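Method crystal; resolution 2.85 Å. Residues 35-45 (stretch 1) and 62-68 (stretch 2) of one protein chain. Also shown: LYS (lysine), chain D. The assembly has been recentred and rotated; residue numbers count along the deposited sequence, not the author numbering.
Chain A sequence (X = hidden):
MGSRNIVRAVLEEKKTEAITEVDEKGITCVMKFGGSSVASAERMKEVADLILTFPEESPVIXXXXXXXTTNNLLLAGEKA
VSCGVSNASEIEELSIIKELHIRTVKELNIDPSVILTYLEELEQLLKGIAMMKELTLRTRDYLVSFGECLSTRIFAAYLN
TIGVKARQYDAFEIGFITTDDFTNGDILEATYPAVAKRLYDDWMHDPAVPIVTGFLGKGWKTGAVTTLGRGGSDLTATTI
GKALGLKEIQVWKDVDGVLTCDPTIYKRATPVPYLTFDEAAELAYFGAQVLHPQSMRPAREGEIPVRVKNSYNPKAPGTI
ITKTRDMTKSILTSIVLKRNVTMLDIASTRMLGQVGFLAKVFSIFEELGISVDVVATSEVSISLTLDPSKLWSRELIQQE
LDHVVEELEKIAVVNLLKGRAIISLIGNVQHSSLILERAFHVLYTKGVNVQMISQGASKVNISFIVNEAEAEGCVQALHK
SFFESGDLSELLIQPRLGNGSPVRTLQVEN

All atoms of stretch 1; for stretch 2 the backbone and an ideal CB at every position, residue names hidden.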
# COMPACT_ATOMS: atom_id res chain seq x y z
N GLY A 35 15.72 30.85 -0.54
CA GLY A 35 16.79 31.28 0.35
C GLY A 35 18.09 31.60 -0.35
O GLY A 35 18.68 32.66 -0.12
N SER A 36 18.55 30.68 -1.20
CA SER A 36 19.84 30.82 -1.88
C SER A 36 19.87 32.03 -2.83
O SER A 36 20.91 32.64 -3.02
CB SER A 36 20.22 29.54 -2.61
OG SER A 36 19.70 29.52 -3.92
N SER A 37 18.71 32.36 -3.40
CA SER A 37 18.53 33.56 -4.23
C SER A 37 18.76 34.85 -3.47
O SER A 37 19.11 35.87 -4.06
CB SER A 37 17.14 33.59 -4.84
OG SER A 37 16.99 32.56 -5.79
N VAL A 38 18.55 34.82 -2.16
CA VAL A 38 18.78 35.98 -1.31
C VAL A 38 19.70 35.62 -0.13
O VAL A 38 19.54 36.12 0.98
CB VAL A 38 17.45 36.66 -0.85
CG1 VAL A 38 16.75 37.33 -2.02
CG2 VAL A 38 16.51 35.65 -0.19
N ALA A 39 20.68 34.75 -0.40
CA ALA A 39 21.61 34.27 0.63
C ALA A 39 22.62 35.33 1.09
O ALA A 39 23.21 35.20 2.16
CB ALA A 39 22.35 33.03 0.14
N SER A 40 22.81 36.36 0.26
CA SER A 40 23.76 37.44 0.55
C SER A 40 23.39 38.73 -0.18
O SER A 40 22.55 38.72 -1.09
CB SER A 40 25.19 37.02 0.17
OG SER A 40 25.36 37.00 -1.23
N ALA A 41 24.02 39.83 0.22
CA ALA A 41 23.88 41.10 -0.47
C ALA A 41 24.14 40.96 -1.98
O ALA A 41 23.45 41.56 -2.80
CB ALA A 41 24.81 42.14 0.13
N GLU A 42 25.14 40.16 -2.33
CA GLU A 42 25.50 39.96 -3.73
C GLU A 42 24.40 39.25 -4.51
O GLU A 42 24.04 39.67 -5.62
CB GLU A 42 26.83 39.21 -3.85
CG GLU A 42 27.42 39.21 -5.26
CD GLU A 42 27.83 40.59 -5.75
OE1 GLU A 42 28.13 41.48 -4.92
OE2 GLU A 42 27.87 40.78 -6.99
N ARG A 43 23.84 38.18 -3.94
CA ARG A 43 22.76 37.46 -4.59
C ARG A 43 21.50 38.33 -4.67
O ARG A 43 20.78 38.28 -5.66
CB ARG A 43 22.48 36.13 -3.90
CG ARG A 43 23.56 35.08 -4.13
CD ARG A 43 23.39 34.36 -5.46
NE ARG A 43 22.60 33.14 -5.30
CZ ARG A 43 22.06 32.45 -6.30
NH1 ARG A 43 22.19 32.84 -7.55
NH2 ARG A 43 21.37 31.35 -6.03
N MET A 44 21.27 39.12 -3.63
CA MET A 44 20.16 40.08 -3.61
C MET A 44 20.28 41.04 -4.80
O MET A 44 19.28 41.36 -5.43
CB MET A 44 20.12 40.86 -2.30
CG MET A 44 19.46 40.11 -1.15
SD MET A 44 19.12 41.17 0.28
CE MET A 44 18.33 40.02 1.39
N LYS A 45 21.51 41.46 -5.10
CA LYS A 45 21.76 42.36 -6.22
C LYS A 45 21.30 41.75 -7.55
O LYS A 45 20.87 42.47 -8.45
CB LYS A 45 23.23 42.78 -6.29
CG LYS A 45 23.65 43.82 -5.24
CD LYS A 45 25.09 44.27 -5.44
CE LYS A 45 25.63 44.98 -4.19
NZ LYS A 45 27.04 45.47 -4.34
N UNK A 62 7.88 37.75 -3.48
CA UNK A 62 7.77 36.89 -2.31
C UNK A 62 9.16 36.39 -1.96
O UNK A 62 9.81 35.71 -2.76
CB UNK A 62 6.81 35.73 -2.56
N UNK A 63 9.62 36.73 -0.76
CA UNK A 63 10.95 36.33 -0.32
C UNK A 63 10.94 35.32 0.81
O UNK A 63 10.16 35.43 1.76
CB UNK A 63 11.74 37.57 0.12
N UNK A 64 11.82 34.33 0.69
CA UNK A 64 12.18 33.46 1.80
C UNK A 64 13.16 34.18 2.72
O UNK A 64 13.51 35.33 2.48
CB UNK A 64 12.78 32.15 1.29
N UNK A 65 13.61 33.50 3.78
CA UNK A 65 14.65 34.04 4.65
C UNK A 65 16.00 33.92 3.94
O UNK A 65 16.14 33.13 3.01
CB UNK A 65 14.67 33.31 6.00
N UNK A 66 16.99 34.71 4.38
CA UNK A 66 18.33 34.67 3.77
C UNK A 66 18.98 33.31 3.95
O UNK A 66 19.25 32.88 5.08
CB UNK A 66 19.23 35.75 4.37
N UNK A 67 19.22 32.64 2.83
CA UNK A 67 19.67 31.25 2.77
C UNK A 67 20.16 30.61 4.04
O UNK A 67 21.24 30.94 4.54
CB UNK A 67 20.80 31.15 1.74
N UNK A 68 19.37 29.69 4.56
CA UNK A 68 19.73 28.89 5.74
C UNK A 68 19.55 29.59 7.10
O UNK A 68 19.87 29.00 8.14
CB UNK A 68 21.19 28.45 5.61
N LYS D . 12.11 30.69 4.36
CA LYS D . 12.75 29.34 4.32
C LYS D . 13.77 29.22 3.18
O LYS D . 14.71 30.02 3.11
CB LYS D . 11.67 28.25 4.24
CG LYS D . 10.55 28.52 3.24
CD LYS D . 9.69 27.29 3.02
CE LYS D . 10.42 26.21 2.24
NZ LYS D . 9.57 25.01 2.05
OXT LYS D . 13.72 28.36 2.30

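Position 62 lies beyond the reach of stretch 1: nothing of it comes within 5.5 Å of the ideal CB. The backbone is extended, with phi/psi of -109/119, so a beta-branched residue would be at ease, but the contact sets no further demand. The deposited residue is Val-62.

At position 63 the strand continues and the CB points sideways, with Val-38 CG2 5.1 Å away from the ideal CB. The visible neighbour is an aliphatic methyl, and the gap leaves room for an aliphatic chain to grow toward it; leucine, isoleucine or methionine could suit it. With chi1 in m and chi2 in t, the end of the deposited Leu-63 comes nearer than its start, and Leu-63 CD2 packs 3.9 Å from Val-38 CG1.

Position 64 aims its CB toward stretch 1, but the space ahead is short: the ideal CB is already 3.7 Å from Gly-35 N. The bound lysine also lies close by, which favours something small, such as alanine, serine or perhaps cysteine. Ser-64 is found there. Its CB touches Gly-35 N at 3.7 Å and lies 3.4 Å from O of the lysine ligand, while its hydroxyl bonds to a residue just outside the stretches.

The CB of position 65 points away, so stretch 1 hardly constrains the side chain and the backbone does the work. The carbonyl O of 65 receives a CA-H...O contact from Gly-35 CA at 3.3 Å. A CB on Gly-35 would clash with O of the ligand at 2.9 Å. Many residues would serve; Ala-65 is the one present, and Ala-65 N lies 3.2 Å from N of the ligand.

Position 66 offers the most to read. Its CB points sideways, with Val-38 O 3.4 Å from the ideal CB and Met-44 CE 5.3 Å from it, so a side chain can run past the carbonyls of Val-38 and Ala-39 toward the start of the helix. A long, flexible apolar chain suits such a path, and leucine is a shorter alternative. Met-66 takes it with chi angles m, t and p. Its CE comes 3.3 Å from Val-38 O, 3.6 Å from Ser-40 CA and 3.8 Å from Met-44 CE, a methyl meeting a methyl. This residue has the largest area covered by stretch 1.

Position 67 is where a side chain is least welcome. An ideal CB would point toward stretch 1, clashing with Ala-39 CB at 2.9 Å and crowding Gly-35 O at 3.2 Å. Glycine is the clear answer, and Gly-67 is deposited. The two glycines approach to 3.8 Å between Gly-35 CA and Gly-67 CA, and Gly-67 N donates a hydrogen bond to Gly-35 O at 3.0 Å.

Position 68 leaves stretch 1 behind, its phi of 80 being one that glycine or asparagine would adopt easily. A polar residue would also suit the open space; Lys-68 is found, at the N-cap position before a helix.

Stretch 2 (62-68) VLSAMGK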
# COMPACT_ATOMS: atom_id res chain seq x y z
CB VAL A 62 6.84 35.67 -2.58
CG1 VAL A 62 6.78 34.76 -1.36
CG2 VAL A 62 5.44 36.14 -2.93
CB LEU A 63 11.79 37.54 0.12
CG LEU A 63 12.22 38.57 -0.91
CD1 LEU A 63 13.16 39.54 -0.24
CD2 LEU A 63 12.90 37.92 -2.11
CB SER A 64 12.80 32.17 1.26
OG SER A 64 11.85 31.43 0.52
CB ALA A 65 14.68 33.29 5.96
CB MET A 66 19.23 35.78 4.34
CG MET A 66 18.77 37.20 4.02
SD MET A 66 20.03 38.44 4.36
CE MET A 66 21.17 38.17 3.01
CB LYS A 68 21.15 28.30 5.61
CG LYS A 68 21.24 27.13 4.65
CD LYS A 68 22.64 26.55 4.65
CE LYS A 68 22.99 25.90 3.30
NZ LYS A 68 22.01 24.84 2.90
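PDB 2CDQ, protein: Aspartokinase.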